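Local coordinates for protein enzyme subtilase SubTY from Bacillus sp. TY145 (Bacillus sp., PDB 5FFN) that probably hydrolyses peptide bonds as a calcium-binding serine protease of the subtilase family, and is captured here bound to the chymotrypsin inhibitor CI2A, at residues Q51-F55 with H123-E127. Sequence-based numbering, arbitrary orientation.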
loop_
_atom_site.group_PDB
_atom_site.type_symbol
_atom_site.label_atom_id
_atom_site.label_comp_id
_atom_site.label_asym_id
_atom_site.label_seq_id
_atom_site.Cartn_x
_atom_site.Cartn_y
_atom_site.Cartn_z
ATOM N N GLN A 51 -17.056 -0.836 -9.695
ATOM C CA GLN A 51 -16.879 -2.298 -9.825
ATOM C C GLN A 51 -16.653 -2.866 -8.429
ATOM O O GLN A 51 -16.102 -2.200 -7.548
ATOM C CB GLN A 51 -15.745 -2.707 -10.775
ATOM C CG GLN A 51 -15.828 -2.220 -12.211
ATOM C CD GLN A 51 -15.010 -3.037 -13.163
ATOM O OE1 GLN A 51 -14.415 -4.041 -12.785
ATOM N NE2 GLN A 51 -14.951 -2.609 -14.429
ATOM N N CYS A 52 -17.170 -4.077 -8.215
ATOM C CA CYS A 52 -17.084 -4.760 -6.958
ATOM C C CYS A 52 -17.005 -6.239 -7.322
ATOM O O CYS A 52 -17.993 -6.825 -7.776
ATOM C CB CYS A 52 -18.286 -4.432 -6.088
ATOM S SG CYS A 52 -18.509 -5.438 -4.661
ATOM N N LYS A 53 -15.790 -6.802 -7.216
ATOM C CA LYS A 53 -15.538 -8.165 -7.662
ATOM C C LYS A 53 -14.674 -8.932 -6.651
ATOM O O LYS A 53 -13.883 -8.328 -5.924
ATOM C CB LYS A 53 -14.854 -8.181 -9.035
ATOM C CG LYS A 53 -15.667 -7.528 -10.129
ATOM C CD LYS A 53 -15.003 -7.534 -11.474
ATOM C CE LYS A 53 -15.984 -7.059 -12.551
ATOM N NZ LYS A 53 -15.355 -6.615 -13.759
ATOM N N ASP A 54 -14.865 -10.260 -6.606
ATOM C CA ASP A 54 -14.218 -11.100 -5.604
ATOM C C ASP A 54 -13.503 -12.250 -6.298
ATOM O O ASP A 54 -14.128 -13.042 -7.031
ATOM C CB ASP A 54 -15.266 -11.610 -4.595
ATOM C CG ASP A 54 -14.669 -12.311 -3.378
ATOM O OD1 ASP A 54 -13.439 -12.622 -3.315
ATOM O OD2 ASP A 54 -15.464 -12.557 -2.454
ATOM N N PHE A 55 -12.181 -12.322 -6.069
ATOM C CA PHE A 55 -11.309 -13.315 -6.674
ATOM C C PHE A 55 -10.912 -14.420 -5.705
ATOM O O PHE A 55 -10.101 -15.290 -6.058
ATOM C CB PHE A 55 -10.052 -12.623 -7.217
ATOM C CG PHE A 55 -10.344 -11.678 -8.361
ATOM C CD1 PHE A 55 -10.844 -10.415 -8.111
ATOM C CD2 PHE A 55 -10.150 -12.049 -9.654
ATOM C CE1 PHE A 55 -11.125 -9.532 -9.178
ATOM C CE2 PHE A 55 -10.446 -11.187 -10.711
ATOM C CZ PHE A 55 -10.940 -9.917 -10.446
ATOM N N HIS A 123 -7.203 -8.819 -14.810
ATOM C CA HIS A 123 -8.587 -8.424 -15.012
ATOM C C HIS A 123 -8.740 -6.886 -15.033
ATOM O O HIS A 123 -9.393 -6.344 -15.900
ATOM C CB HIS A 123 -9.479 -9.090 -13.981
ATOM C CG HIS A 123 -10.939 -8.841 -14.201
ATOM N ND1 HIS A 123 -11.677 -9.517 -15.148
ATOM C CD2 HIS A 123 -11.789 -7.972 -13.612
ATOM C CE1 HIS A 123 -12.922 -9.060 -15.144
ATOM N NE2 HIS A 123 -13.024 -8.130 -14.214
ATOM N N VAL A 124 -8.087 -6.185 -14.112
ATOM C CA VAL A 124 -8.058 -4.721 -14.169
ATOM C C VAL A 124 -7.624 -4.242 -15.559
ATOM O O VAL A 124 -8.283 -3.386 -16.147
ATOM C CB VAL A 124 -7.117 -4.092 -13.088
ATOM C CG1 VAL A 124 -6.988 -2.558 -13.291
ATOM C CG2 VAL A 124 -7.588 -4.399 -11.690
ATOM N N ALA A 125 -6.510 -4.774 -16.051
ATOM C CA ALA A 125 -5.925 -4.385 -17.343
ATOM C C ALA A 125 -6.910 -4.636 -18.487
ATOM O O ALA A 125 -7.121 -3.764 -19.338
ATOM C CB ALA A 125 -4.636 -5.116 -17.584
ATOM N N ASP A 126 -7.576 -5.792 -18.430
ATOM C CA ASP A 126 -8.570 -6.149 -19.446
ATOM C C ASP A 126 -9.767 -5.212 -19.389
ATOM O O ASP A 126 -10.229 -4.745 -20.429
ATOM C CB ASP A 126 -8.985 -7.600 -19.285
ATOM C CG ASP A 126 -7.908 -8.574 -19.741
ATOM O OD1 ASP A 126 -6.977 -8.203 -20.461
ATOM O OD2 ASP A 126 -7.990 -9.756 -19.385
ATOM N N GLU A 127 -10.227 -4.900 -18.183
ATOM C CA GLU A 127 -11.333 -3.963 -17.988
ATOM C C GLU A 127 -10.948 -2.571 -18.473
ATOM O O GLU A 127 -11.762 -1.875 -19.104
ATOM C CB GLU A 127 -11.768 -3.904 -16.529
ATOM C CG GLU A 127 -12.472 -5.160 -16.054
ATOM C CD GLU A 127 -13.857 -5.304 -16.659
ATOM O OE1 GLU A 127 -14.718 -4.450 -16.426
ATOM O OE2 GLU A 127 -14.041 -6.269 -17.402
#
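A polar strand-to-helix contact joins strand 49-54, near one end of the central, mainly parallel β-sheet of the α/β subtilisin-like fold, to helix 114-131. Strand 49-54 pairs in parallel with strand 99-104; helix 114-131, the helix of the β-α-β crossover from strand 99-104 to strand 134-142, packs on the sheet, where V124 and E127 touch strand 99-104. The short segments run roughly antiparallel, at 147°, with axes 12.4 Å apart at closest; so wide a gap is bridged by long side chains, and only 203 Å² is buried. Q51 and K53 point their CA-CB bonds toward the helix, as the every-second-residue repeat of a strand allows, and F55, just past its end, continues the pattern, while C52 takes no part and forms a disulfide with C66. On the helix, H123 and E127 stand one turn apart, linked by the backbone hydrogen bond from E127 N to H123 O (2.8 Å), so both face the strand. The nearly extended K53 brings its ammonium between them: NZ donates to NE2 of H123 at 2.8 Å, which makes that ring nitrogen the acceptor, and forms a longer salt bridge with OE1 of E127 at 3.5 Å. The carboxylate has a second cationic partner, R130, through OE2. Q51 joins with both ends of its amide, NE2 donating to E127 OE1 at 2.7 Å and OE1 accepting from K53 NZ at 2.9 Å; Y103 OH also hydrogen-bonds to Q51 OE1. F55 turns its ring edge to the face of H123 in an offset edge-to-face pair, centroids 5.7 Å apart and planes at 63°, with F55 CZ 3.8 Å from H123 CD2.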